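TRAP-type transporter, periplasmic component (Cupriavidus necator, PDB 4P8B) binds (S)-2-acetolactate as the periplasmic component of a TRAP-type transporter and probably delivers it to the membrane permease for uptake. Local coordinates at residues S97-S102 with L110-F115; E168-M173 with E185-L190; L175-V178 with Y183-T186; T195-A200 with G209-Q214. All coordinates share one frame; numbering follows the deposited sequence.

In the fold
From the N terminus, contact 1 comes first, folding the chain after the short helix 98-101 back beneath that helix. Contact 2 then closes a longer loop, from 168-173 to the end of helix 181-189; contact 3 starts inside this loop, at strand 174-177, and ends on the same helix, sharing Glu185 and Thr186 with contact 2. Contact 4 follows in series, spanning helix 199-208 between two strands. Strand 174-177 pairs with 193-196, binding contacts 3 and 4 into one lobe, while Ser112 and Tyr183 link contact 1 to helix 181-189. Contacts 1, 3 and 4 all touch the bound acetolactate; contact 2 lies further out.

Contact 1: residues S97-S102 with L110-F115; sequences STINWS and LFSLPF. With X2X ((2S)-2-hydroxy-2-methyl-3-oxobutanoic acid), chain D.
Thr98 and Phe111 meet where a short N-capped helix, following strand 93-97 in this periplasmic binding protein fold, rests on the chain that has turned back beneath it. The direct van der Waals part is small: the Thr98 methyl CG2 lies 3.9 Å from Phe111 CD2, approaching the ring obliquely, and Ile99 CG1 passes Ser112 OG, a carbon-to-hydroxyl approach. Thr98 suits this place because it is both apolar and polar. With chi1 at 58°, OG1 sits between the backbone N and the carbonyl carbon; both branches lie beside CD2, while OG1 also holds a water.

The polar part runs through water. One water joins Thr98 OG1, at 2.7 Å, to Ser112 OG, and a second joins Ser112 OG to Ser102 OG. Ser112 OG is also hydrogen-bonded to Tyr183 OH, giving this buried hydroxyl three partners. Ser102 OG in turn donates to Thr98 O at 2.7 Å, tying the residue after the helix back to its first residue.

Capping and ligand binding share the helix start. Ser97 OG accepts from Ile99 N and is also bonded to Asp242. Asn100, its OD1 held by Gln79, gives a nearly straight bond to acetolactate: ND2 to OAC, 3.0 Å with an angle of 169° at the hydrogen.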
loop_
_atom_site.group_PDB
_atom_site.type_symbol
_atom_site.label_atom_id
_atom_site.label_comp_id
_atom_site.label_asym_id
_atom_site.label_seq_id
_atom_site.Cartn_x
_atom_site.Cartn_y
_atom_site.Cartn_z
ATOM N N SER A 97 -4.676 1.039 2.188
ATOM C CA SER A 97 -3.630 0.117 1.796
ATOM C C SER A 97 -3.895 -1.264 2.371
ATOM O O SER A 97 -4.263 -1.417 3.538
ATOM C CB SER A 97 -2.268 0.586 2.300
ATOM O OG SER A 97 -1.319 -0.472 2.138
ATOM N N THR A 98 -3.640 -2.277 1.561
ATOM C CA THR A 98 -3.758 -3.652 2.014
ATOM C C THR A 98 -2.891 -3.946 3.246
ATOM O O THR A 98 -3.245 -4.818 4.047
ATOM C CB THR A 98 -3.454 -4.643 0.882
ATOM O OG1 THR A 98 -2.139 -4.402 0.378
ATOM C CG2 THR A 98 -4.468 -4.497 -0.255
ATOM N N ILE A 99 -1.770 -3.239 3.394
ATOM C CA ILE A 99 -0.916 -3.462 4.537
ATOM C C ILE A 99 -1.653 -3.124 5.841
ATOM O O ILE A 99 -1.594 -3.853 6.830
ATOM C CB ILE A 99 0.371 -2.626 4.430
ATOM C CG1 ILE A 99 1.247 -3.179 3.307
ATOM C CG2 ILE A 99 1.128 -2.664 5.762
ATOM C CD1 ILE A 99 2.447 -2.305 3.004
ATOM N N ASN A 100 -2.376 -2.015 5.834
ATOM C CA ASN A 100 -2.964 -1.502 7.063
ATOM C C ASN A 100 -4.132 -2.330 7.551
ATOM O O ASN A 100 -4.419 -2.344 8.749
ATOM C CB ASN A 100 -3.403 -0.063 6.862
ATOM C CG ASN A 100 -2.236 0.867 6.655
ATOM O OD1 ASN A 100 -1.111 0.597 7.107
ATOM N ND2 ASN A 100 -2.454 1.916 5.891
ATOM N N TRP A 101 -4.771 -3.045 6.634
ATOM C CA TRP A 101 -5.930 -3.871 6.969
ATOM C C TRP A 101 -5.562 -5.344 7.169
ATOM O O TRP A 101 -6.398 -6.170 7.550
ATOM C CB TRP A 101 -6.998 -3.765 5.880
ATOM C CG TRP A 101 -7.547 -2.398 5.631
ATOM C CD1 TRP A 101 -7.388 -1.252 6.397
ATOM C CD2 TRP A 101 -8.336 -2.020 4.507
ATOM N NE1 TRP A 101 -8.049 -0.201 5.797
ATOM C CE2 TRP A 101 -8.650 -0.650 4.646
ATOM C CE3 TRP A 101 -8.842 -2.722 3.409
ATOM C CZ2 TRP A 101 -9.406 0.028 3.703
ATOM C CZ3 TRP A 101 -9.595 -2.048 2.481
ATOM C CH2 TRP A 101 -9.873 -0.678 2.634
ATOM N N SER A 102 -4.316 -5.686 6.879
ATOM C CA SER A 102 -3.864 -7.056 7.060
ATOM C C SER A 102 -4.061 -7.608 8.480
ATOM O O SER A 102 -4.365 -8.780 8.610
ATOM C CB SER A 102 -2.392 -7.182 6.653
ATOM O OG SER A 102 -2.251 -7.069 5.255
ATOM N N LEU A 110 -1.159 -11.362 1.358
ATOM C CA LEU A 110 -0.684 -11.896 0.095
ATOM C C LEU A 110 0.214 -10.900 -0.630
ATOM O O LEU A 110 1.264 -11.270 -1.168
ATOM C CB LEU A 110 -1.874 -12.284 -0.775
ATOM C CG LEU A 110 -1.575 -13.053 -2.053
ATOM C CD1 LEU A 110 -2.689 -14.040 -2.361
ATOM C CD2 LEU A 110 -1.401 -12.098 -3.223
ATOM N N PHE A 111 -0.160 -9.622 -0.616
ATOM C CA PHE A 111 0.609 -8.616 -1.308
ATOM C C PHE A 111 1.918 -8.253 -0.598
ATOM O O PHE A 111 2.799 -7.587 -1.182
ATOM C CB PHE A 111 -0.236 -7.345 -1.546
ATOM C CG PHE A 111 -1.467 -7.596 -2.367
ATOM C CD1 PHE A 111 -1.359 -7.830 -3.740
ATOM C CD2 PHE A 111 -2.722 -7.626 -1.789
ATOM C CE1 PHE A 111 -2.477 -8.070 -4.498
ATOM C CE2 PHE A 111 -3.844 -7.882 -2.565
ATOM C CZ PHE A 111 -3.717 -8.094 -3.907
ATOM N N SER A 112 2.038 -8.705 0.650
ATOM C CA SER A 112 3.219 -8.476 1.464
ATOM C C SER A 112 4.184 -9.658 1.445
ATOM O O SER A 112 5.198 -9.611 2.112
ATOM C CB SER A 112 2.811 -8.194 2.910
ATOM O OG SER A 112 1.992 -7.034 2.928
ATOM N N LEU A 113 3.879 -10.734 0.727
ATOM C CA LEU A 113 4.818 -11.853 0.656
ATOM C C LEU A 113 6.088 -11.434 -0.066
ATOM O O LEU A 113 6.029 -10.941 -1.186
ATOM C CB LEU A 113 4.195 -13.021 -0.095
ATOM C CG LEU A 113 3.071 -13.762 0.615
ATOM C CD1 LEU A 113 2.370 -14.694 -0.373
ATOM C CD2 LEU A 113 3.602 -14.538 1.808
ATOM N N PRO A 114 7.250 -11.625 0.571
ATOM C CA PRO A 114 8.473 -11.064 -0.026
ATOM C C PRO A 114 8.825 -11.743 -1.350
ATOM O O PRO A 114 8.903 -12.959 -1.434
ATOM C CB PRO A 114 9.539 -11.306 1.060
ATOM C CG PRO A 114 8.972 -12.413 1.930
ATOM C CD PRO A 114 7.475 -12.214 1.893
ATOM N N PHE A 115 8.971 -10.928 -2.392
ATOM C CA PHE A 115 9.399 -11.336 -3.725
ATOM C C PHE A 115 8.398 -12.210 -4.458
ATOM O O PHE A 115 8.753 -13.025 -5.298
ATOM C CB PHE A 115 10.832 -11.904 -3.682
ATOM C CG PHE A 115 11.807 -10.916 -3.103
ATOM C CD1 PHE A 115 12.246 -9.840 -3.874
ATOM C CD2 PHE A 115 12.188 -10.978 -1.787
ATOM C CE1 PHE A 115 13.076 -8.896 -3.349
ATOM C CE2 PHE A 115 13.026 -10.028 -1.263
ATOM C CZ PHE A 115 13.445 -8.985 -2.038
HETATM O OAD X2X D . 2.593 3.854 6.479
HETATM C CAH X2X D . 3.037 3.787 5.287
HETATM O OAE X2X D . 4.257 3.546 5.051
HETATM C CAI X2X D . 2.113 3.978 4.129
HETATM C CAB X2X D . 1.678 5.427 4.105
HETATM O OAF X2X D . 2.687 3.512 2.941
HETATM C CAG X2X D . 0.949 3.082 4.406
HETATM O OAC X2X D . -0.086 3.540 4.891
HETATM C CAA X2X D . 1.051 1.621 4.126
HETATM O O HOH W 1 -0.624 -6.058 1.927
HETATM O O HOH W 2 0.496 -7.277 5.107
#

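Contact 2: residues E168-M173 with E185-L190; sequences EDLKGM and ETFNAL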
loop_
_atom_site.group_PDB
_atom_site.type_symbol
_atom_site.label_atom_id
_atom_site.label_comp_id
_atom_site.label_asym_id
_atom_site.label_seq_id
_atom_site.Cartn_x
_atom_site.Cartn_y
_atom_site.Cartn_z
ATOM N N GLU A 168 23.205 -9.048 3.999
ATOM C CA GLU A 168 24.143 -8.762 5.060
ATOM C C GLU A 168 24.229 -7.255 5.356
ATOM O O GLU A 168 24.483 -6.844 6.491
ATOM C CB GLU A 168 25.510 -9.325 4.666
ATOM C CG GLU A 168 25.607 -10.861 4.724
ATOM C CD GLU A 168 24.970 -11.625 3.543
ATOM O OE1 GLU A 168 24.662 -11.049 2.472
ATOM O OE2 GLU A 168 24.794 -12.855 3.694
ATOM N N ASP A 169 23.994 -6.429 4.344
ATOM C CA ASP A 169 24.084 -4.979 4.513
ATOM C C ASP A 169 23.022 -4.422 5.459
ATOM O O ASP A 169 23.169 -3.314 5.979
ATOM C CB ASP A 169 23.937 -4.279 3.160
ATOM C CG ASP A 169 25.043 -4.627 2.191
ATOM O OD1 ASP A 169 26.126 -5.098 2.623
ATOM O OD2 ASP A 169 24.832 -4.445 0.975
ATOM N N LEU A 170 21.939 -5.167 5.667
ATOM C CA LEU A 170 20.900 -4.724 6.583
ATOM C C LEU A 170 21.156 -5.075 8.042
ATOM O O LEU A 170 20.341 -4.714 8.900
ATOM C CB LEU A 170 19.565 -5.338 6.182
ATOM C CG LEU A 170 18.940 -4.814 4.903
ATOM C CD1 LEU A 170 19.215 -5.724 3.733
ATOM C CD2 LEU A 170 17.423 -4.663 5.107
ATOM N N LYS A 171 22.260 -5.749 8.345
ATOM C CA LYS A 171 22.452 -6.255 9.689
ATOM C C LYS A 171 22.440 -5.105 10.688
ATOM O O LYS A 171 23.174 -4.129 10.538
ATOM C CB LYS A 171 23.748 -7.056 9.816
ATOM C CG LYS A 171 23.898 -7.679 11.192
ATOM C CD LYS A 171 24.879 -8.832 11.210
ATOM C CE LYS A 171 26.311 -8.343 11.144
ATOM N NZ LYS A 171 27.172 -9.018 12.162
ATOM N N GLY A 172 21.583 -5.231 11.694
ATOM C CA GLY A 172 21.491 -4.245 12.757
ATOM C C GLY A 172 20.768 -2.957 12.405
ATOM O O GLY A 172 20.612 -2.100 13.262
HETATM N N MSE A 173 20.315 -2.804 11.166
HETATM C CA MSE A 173 19.692 -1.554 10.748
HETATM C C MSE A 173 18.314 -1.380 11.381
HETATM O O MSE A 173 17.496 -2.307 11.376
HETATM C CB MSE A 173 19.596 -1.531 9.230
HETATM C CG MSE A 173 19.310 -0.211 8.589
HETATM SE SE MSE A 173 19.652 -0.334 6.677
HETATM C CE MSE A 173 21.545 -0.028 6.626
ATOM N N GLU A 185 8.862 -10.027 10.590
ATOM C CA GLU A 185 9.502 -11.299 10.269
ATOM C C GLU A 185 10.384 -11.205 9.024
ATOM O O GLU A 185 11.489 -11.771 9.001
ATOM C CB GLU A 185 8.449 -12.400 10.117
ATOM C CG GLU A 185 7.787 -12.719 11.445
ATOM C CD GLU A 185 6.793 -13.857 11.355
ATOM O OE1 GLU A 185 6.988 -14.766 10.523
ATOM O OE2 GLU A 185 5.809 -13.850 12.125
ATOM N N THR A 186 9.933 -10.493 7.997
ATOM C CA THR A 186 10.740 -10.339 6.794
ATOM C C THR A 186 12.056 -9.655 7.116
ATOM O O THR A 186 13.124 -10.105 6.697
ATOM C CB THR A 186 9.986 -9.550 5.733
ATOM O OG1 THR A 186 8.873 -10.346 5.304
ATOM C CG2 THR A 186 10.870 -9.208 4.541
ATOM N N PHE A 187 11.995 -8.545 7.842
ATOM C CA PHE A 187 13.226 -7.817 8.143
ATOM C C PHE A 187 14.097 -8.529 9.177
ATOM O O PHE A 187 15.333 -8.432 9.111
ATOM C CB PHE A 187 12.915 -6.362 8.499
ATOM C CG PHE A 187 12.653 -5.520 7.285
ATOM C CD1 PHE A 187 13.706 -5.015 6.548
ATOM C CD2 PHE A 187 11.358 -5.268 6.852
ATOM C CE1 PHE A 187 13.489 -4.290 5.397
ATOM C CE2 PHE A 187 11.139 -4.537 5.708
ATOM C CZ PHE A 187 12.196 -4.043 4.991
ATOM N N ASN A 188 13.500 -9.274 10.101
ATOM C CA ASN A 188 14.287 -10.129 10.999
ATOM C C ASN A 188 15.099 -11.156 10.201
ATOM O O ASN A 188 16.244 -11.434 10.534
ATOM C CB ASN A 188 13.407 -10.889 12.003
ATOM C CG ASN A 188 12.827 -10.011 13.082
ATOM O OD1 ASN A 188 13.233 -8.875 13.269
ATOM N ND2 ASN A 188 11.876 -10.556 13.824
ATOM N N ALA A 189 14.499 -11.734 9.165
ATOM C CA ALA A 189 15.192 -12.732 8.343
ATOM C C ALA A 189 16.383 -12.129 7.622
ATOM O O ALA A 189 17.314 -12.843 7.259
ATOM C CB ALA A 189 14.230 -13.336 7.332
ATOM N N LEU A 190 16.337 -10.823 7.390
ATOM C CA LEU A 190 17.410 -10.093 6.722
ATOM C C LEU A 190 18.429 -9.529 7.715
ATOM O O LEU A 190 19.342 -8.806 7.322
ATOM C CB LEU A 190 16.830 -8.972 5.854
ATOM C CG LEU A 190 15.937 -9.475 4.723
ATOM C CD1 LEU A 190 15.184 -8.349 4.041
ATOM C CD2 LEU A 190 16.780 -10.233 3.733
#
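Leu170 reaches across to the edge of Phe187 and to the backbone O of Leu190, and these approaches form the tight part of the contact. Leu170 CD2 lies in the plane of the Phe187 ring, at its edge, 4.0 Å from CE1, so a branched methyl abuts aromatic C-H groups and leaves the ring faces to other neighbours. Leu170 CB sits 3.7 Å from Leu190 O, whereas the approach of Leu170 CD2 to Leu190 CB is looser, at 4.4 Å. Phe187 is on the helix, with chi1 -79° placing CG opposite its carbonyl carbon and sending the ring out to the leucine. Leu175 extends this apolar layer, touching both Leu170 and Phe187, and Phe312 of helix 306-315 packs on both Leu170 and Leu190. The branched leucines and the flat Phe187 fill this buried junction without introducing a polar side chain.

The other side is loose. Lys171 is exposed, and its chain leads away from the helix; Glu168 is likewise exposed, with CB pointing away from the helix. Polar residues fit here because they can remain hydrated. Between the two regimes the chain reverses in a type II turn, closed by Met173 N to Leu170 O at 3.0 Å. Gly172 takes its third position with phi 76°, a conformation glycine adopts easily. Backbone bonds from Gly172 to Gly191 and from Met173 to Asn193 continue the link beyond the helix end. The turn thus leads into the beta-alpha-beta unit of strand 174-177, helix 181-189 and strand 193-196, packing against its helix where the helix terminates.

Contact 3: residues L175-V178 with Y183-T186; sequences LRVV and YIET. With X2X ((2S)-2-hydroxy-2-methyl-3-oxobutanoic acid), chain D.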
loop_
_atom_site.group_PDB
_atom_site.type_symbol
_atom_site.label_atom_id
_atom_site.label_comp_id
_atom_site.label_asym_id
_atom_site.label_seq_id
_atom_site.Cartn_x
_atom_site.Cartn_y
_atom_site.Cartn_z
ATOM N N LEU A 175 15.007 -0.220 10.982
ATOM C CA LEU A 175 14.137 0.147 9.880
ATOM C C LEU A 175 12.705 0.234 10.364
ATOM O O LEU A 175 12.211 -0.669 11.016
ATOM C CB LEU A 175 14.249 -0.868 8.749
ATOM C CG LEU A 175 15.628 -0.840 8.076
ATOM C CD1 LEU A 175 15.720 -1.973 7.063
ATOM C CD2 LEU A 175 15.895 0.514 7.423
ATOM N N ARG A 176 12.054 1.353 10.089
ATOM C CA ARG A 176 10.633 1.444 10.374
ATOM C C ARG A 176 9.833 0.618 9.385
ATOM O O ARG A 176 10.078 0.671 8.185
ATOM C CB ARG A 176 10.183 2.905 10.331
ATOM C CG ARG A 176 8.684 3.121 10.558
ATOM C CD ARG A 176 7.961 3.102 9.234
ATOM N NE ARG A 176 6.523 3.264 9.403
ATOM C CZ ARG A 176 5.677 3.392 8.388
ATOM N NH1 ARG A 176 6.103 3.387 7.140
ATOM N NH2 ARG A 176 4.380 3.542 8.643
ATOM N N VAL A 177 8.830 -0.089 9.922
ATOM C CA VAL A 177 7.819 -0.780 9.136
ATOM C C VAL A 177 6.447 -0.417 9.710
ATOM O O VAL A 177 6.346 0.145 10.807
ATOM C CB VAL A 177 8.049 -2.318 9.121
ATOM C CG1 VAL A 177 9.388 -2.662 8.437
ATOM C CG2 VAL A 177 7.972 -2.905 10.508
ATOM N N VAL A 178 5.387 -0.755 8.990
ATOM C CA VAL A 178 4.038 -0.614 9.510
ATOM C C VAL A 178 3.826 -1.744 10.495
ATOM O O VAL A 178 4.453 -2.805 10.361
ATOM C CB VAL A 178 3.012 -0.721 8.368
ATOM C CG1 VAL A 178 1.599 -0.659 8.908
ATOM C CG2 VAL A 178 3.247 0.376 7.346
ATOM N N TYR A 183 5.890 -8.007 8.268
ATOM C CA TYR A 183 7.022 -7.132 7.983
ATOM C C TYR A 183 8.146 -7.262 9.020
ATOM O O TYR A 183 9.332 -7.209 8.674
ATOM C CB TYR A 183 6.576 -5.660 7.808
ATOM C CG TYR A 183 5.885 -5.483 6.493
ATOM C CD1 TYR A 183 6.600 -5.255 5.329
ATOM C CD2 TYR A 183 4.502 -5.654 6.382
ATOM C CE1 TYR A 183 5.962 -5.153 4.098
ATOM C CE2 TYR A 183 3.862 -5.565 5.167
ATOM C CZ TYR A 183 4.603 -5.332 4.021
ATOM O OH TYR A 183 3.966 -5.264 2.808
ATOM N N ILE A 184 7.786 -7.466 10.281
ATOM C CA ILE A 184 8.795 -7.711 11.303
ATOM C C ILE A 184 9.574 -8.977 10.973
ATOM O O ILE A 184 10.795 -8.996 11.052
ATOM C CB ILE A 184 8.167 -7.829 12.701
ATOM C CG1 ILE A 184 7.581 -6.474 13.133
ATOM C CG2 ILE A 184 9.190 -8.304 13.716
ATOM C CD1 ILE A 184 8.617 -5.381 13.315
ATOM N N GLU A 185 8.862 -10.027 10.590
ATOM C CA GLU A 185 9.502 -11.299 10.269
ATOM C C GLU A 185 10.384 -11.205 9.024
ATOM O O GLU A 185 11.489 -11.771 9.001
ATOM C CB GLU A 185 8.449 -12.400 10.117
ATOM C CG GLU A 185 7.787 -12.719 11.445
ATOM C CD GLU A 185 6.793 -13.857 11.355
ATOM O OE1 GLU A 185 6.988 -14.766 10.523
ATOM O OE2 GLU A 185 5.809 -13.850 12.125
ATOM N N THR A 186 9.933 -10.493 7.997
ATOM C CA THR A 186 10.740 -10.339 6.794
ATOM C C THR A 186 12.056 -9.655 7.116
ATOM O O THR A 186 13.124 -10.105 6.697
ATOM C CB THR A 186 9.986 -9.550 5.733
ATOM O OG1 THR A 186 8.873 -10.346 5.304
ATOM C CG2 THR A 186 10.870 -9.208 4.541
HETATM O OAD X2X D . 2.593 3.854 6.479
HETATM C CAH X2X D . 3.037 3.787 5.287
HETATM O OAE X2X D . 4.257 3.546 5.051
HETATM C CAI X2X D . 2.113 3.978 4.129
HETATM C CAB X2X D . 1.678 5.427 4.105
HETATM O OAF X2X D . 2.687 3.512 2.941
HETATM C CAG X2X D . 0.949 3.082 4.406
HETATM O OAC X2X D . -0.086 3.540 4.891
HETATM C CAA X2X D . 1.051 1.621 4.126
#
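Chi1 of -63° sets CG1 of Val177 opposite its own carbonyl carbon and puts CG2 between the backbone N and that carbon, presenting the valine to Tyr183 and Ile184. This is the first strand-to-helix packing of a beta-alpha-beta unit, strand 174-177 against helix 181-189. Val177 CB and Tyr183 CB approach to 3.9 Å. Beside them the bent Ile184 chain brings CD1 to 3.8 Å from Val177 CG2. Beta-branched valine suits both the strand and this close, wholly apolar meeting. The tyrosine ring leads away from the strand, its hydroxyl hydrogen-bonded to Ser112, so only its base packs here.

The neighbours of Val177 serve the ligand. Val178 CG2 lies 3.6 Å from carboxylate oxygen OAD of acetolactate, and Val178 N sits over one face of the Arg176 guanidinium. NH2 of that arginine is also bonded to Met197 O, which helps fix the group's rotation. As in many TRAP binding proteins, a buried arginine clamps the substrate carboxylate, a group whose charge it probably balances: Arg176 NH1 reaches OAE and NH2 reaches OAD, each at 2.8 Å, with N-H...O angles of 176° and 178°.

Contact 4: residues T195-A200 with G209-Q214; sequences TQMSWA and GAVDGQ. With X2X ((2S)-2-hydroxy-2-methyl-3-oxobutanoic acid), chain D.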
loop_
_atom_site.group_PDB
_atom_site.type_symbol
_atom_site.label_atom_id
_atom_site.label_comp_id
_atom_site.label_asym_id
_atom_site.label_seq_id
_atom_site.Cartn_x
_atom_site.Cartn_y
_atom_site.Cartn_z
ATOM N N THR A 195 11.209 -1.831 13.537
ATOM C CA THR A 195 10.287 -1.328 14.533
ATOM C C THR A 195 9.032 -0.875 13.818
ATOM O O THR A 195 9.081 -0.287 12.732
ATOM C CB THR A 195 10.883 -0.177 15.345
ATOM O OG1 THR A 195 11.508 0.761 14.464
ATOM C CG2 THR A 195 11.912 -0.703 16.333
ATOM N N GLN A 196 7.900 -1.217 14.400
ATOM C CA GLN A 196 6.626 -0.848 13.820
ATOM C C GLN A 196 6.119 0.475 14.346
ATOM O O GLN A 196 6.174 0.766 15.542
ATOM C CB GLN A 196 5.583 -1.938 14.030
ATOM C CG GLN A 196 5.319 -2.362 15.438
ATOM C CD GLN A 196 4.500 -3.632 15.457
ATOM O OE1 GLN A 196 4.940 -4.669 14.957
ATOM N NE2 GLN A 196 3.290 -3.553 15.990
HETATM N N MSE A 197 5.651 1.297 13.418
HETATM C CA MSE A 197 4.934 2.499 13.811
HETATM C C MSE A 197 4.137 3.075 12.657
HETATM O O MSE A 197 4.379 2.764 11.500
HETATM C CB MSE A 197 5.885 3.547 14.372
HETATM C CG MSE A 197 6.795 4.118 13.347
HETATM SE SE MSE A 197 8.330 5.095 14.103
HETATM C CE MSE A 197 9.319 3.605 14.746
ATOM N N SER A 198 3.129 3.868 13.013
ATOM C CA SER A 198 2.283 4.514 12.028
ATOM C C SER A 198 3.054 5.452 11.133
ATOM O O SER A 198 4.180 5.872 11.449
ATOM C CB SER A 198 1.198 5.325 12.722
ATOM O OG SER A 198 1.800 6.430 13.395
ATOM N N TRP A 199 2.452 5.817 10.011
ATOM C CA TRP A 199 3.051 6.770 9.101
ATOM C C TRP A 199 3.311 8.099 9.845
ATOM O O TRP A 199 4.375 8.697 9.695
ATOM C CB TRP A 199 2.142 6.989 7.897
ATOM C CG TRP A 199 2.555 8.122 7.013
ATOM C CD1 TRP A 199 1.904 9.303 6.851
ATOM C CD2 TRP A 199 3.730 8.196 6.212
ATOM N NE1 TRP A 199 2.591 10.102 5.975
ATOM C CE2 TRP A 199 3.719 9.448 5.569
ATOM C CE3 TRP A 199 4.794 7.327 5.977
ATOM C CZ2 TRP A 199 4.719 9.840 4.683
ATOM C CZ3 TRP A 199 5.805 7.728 5.098
ATOM C CH2 TRP A 199 5.752 8.981 4.472
ATOM N N ALA A 200 2.381 8.540 10.685
ATOM C CA ALA A 200 2.613 9.777 11.435
ATOM C C ALA A 200 3.869 9.643 12.304
ATOM O O ALA A 200 4.735 10.540 12.371
ATOM C CB ALA A 200 1.405 10.128 12.298
ATOM N N GLY A 209 16.725 10.399 13.645
ATOM C CA GLY A 209 17.622 9.267 13.543
ATOM C C GLY A 209 17.275 8.102 14.459
ATOM O O GLY A 209 18.038 7.136 14.541
ATOM N N ALA A 210 16.114 8.158 15.112
ATOM C CA ALA A 210 15.682 7.066 15.980
ATOM C C ALA A 210 15.484 5.778 15.174
ATOM O O ALA A 210 15.724 4.679 15.684
ATOM C CB ALA A 210 14.401 7.440 16.710
ATOM N N VAL A 211 15.081 5.913 13.912
ATOM C CA VAL A 211 15.212 4.820 12.951
ATOM C C VAL A 211 16.194 5.263 11.868
ATOM O O VAL A 211 16.342 6.459 11.604
ATOM C CB VAL A 211 13.865 4.404 12.313
ATOM C CG1 VAL A 211 12.926 3.880 13.379
ATOM C CG2 VAL A 211 13.255 5.562 11.562
ATOM N N ASP A 212 16.881 4.293 11.278
ATOM C CA ASP A 212 17.829 4.546 10.200
ATOM C C ASP A 212 17.139 4.694 8.840
ATOM O O ASP A 212 17.670 5.349 7.934
ATOM C CB ASP A 212 18.853 3.398 10.094
ATOM C CG ASP A 212 19.618 3.159 11.371
ATOM O OD1 ASP A 212 20.012 4.141 12.038
ATOM O OD2 ASP A 212 19.896 1.978 11.686
ATOM N N GLY A 213 15.980 4.055 8.668
ATOM C CA GLY A 213 15.373 3.948 7.355
ATOM C C GLY A 213 13.946 3.469 7.393
ATOM O O GLY A 213 13.348 3.383 8.478
ATOM N N GLN A 214 13.412 3.177 6.209
ATOM C CA GLN A 214 12.006 2.890 6.009
ATOM C C GLN A 214 11.847 2.226 4.636
ATOM O O GLN A 214 12.846 1.957 3.957
ATOM C CB GLN A 214 11.170 4.194 6.116
ATOM C CG GLN A 214 11.473 5.240 5.062
ATOM C CD GLN A 214 10.692 5.068 3.783
ATOM O OE1 GLN A 214 9.460 5.009 3.821
ATOM N NE2 GLN A 214 11.361 5.034 2.642
HETATM O OAD X2X D . 2.593 3.854 6.479
HETATM C CAH X2X D . 3.037 3.787 5.287
HETATM O OAE X2X D . 4.257 3.546 5.051
HETATM C CAI X2X D . 2.113 3.978 4.129
HETATM C CAB X2X D . 1.678 5.427 4.105
HETATM O OAF X2X D . 2.687 3.512 2.941
HETATM C CAG X2X D . 0.949 3.082 4.406
HETATM O OAC X2X D . -0.086 3.540 4.891
HETATM C CAA X2X D . 1.051 1.621 4.126
#
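Thr195, which meets Val211 across this contact, is joined by backbone bonds to strand 174-177, and its carbonyl O accepts from Val177 N. On the other segment Gly213 O accepts from Arg176 N. These bonds to Thr195 and Gly213 flank strand 174-177, which therefore lies between the two segments and is held by both. Val211 packs across it through one methyl, CG1, which has Met197 CE at 3.9 Å; the Met197 and Val211 side chains run past each other in opposite directions. Met197, a selenomethionine, can do this because its flexible chain bends at chi3, 72°, and swings the terminal methyl back. Thr195 OG1 also lies 3.6 Å from Val211 CG1, though the threonine has two deposited conformers and this approach is doubtful.

The segments are the two ends of a beta-alpha-beta crossover: strand 193-196 leads into helix 199-208, and the chain returns to strand 213-216, parallel to the first. Ser198 is the N-cap, with OG bonded to Asp201 N. At the far end Gly209 leaves the helix with phi 85°, where a side chain would press on the preceding carbonyl. Met206 and Ala205 of the helix close over Val211.

Trp199 opens the helix and faces the ligand. One face of its indole, toward the rim, lies under the acetolactate methyl CAB, 3.8 Å above the ring plane, a broad apolar surface for an apolar group. Its backbone N is bonded to Gln79, whose amide nitrogen also binds the ligand, and Trp199 CB approaches OAD to 3.5 Å.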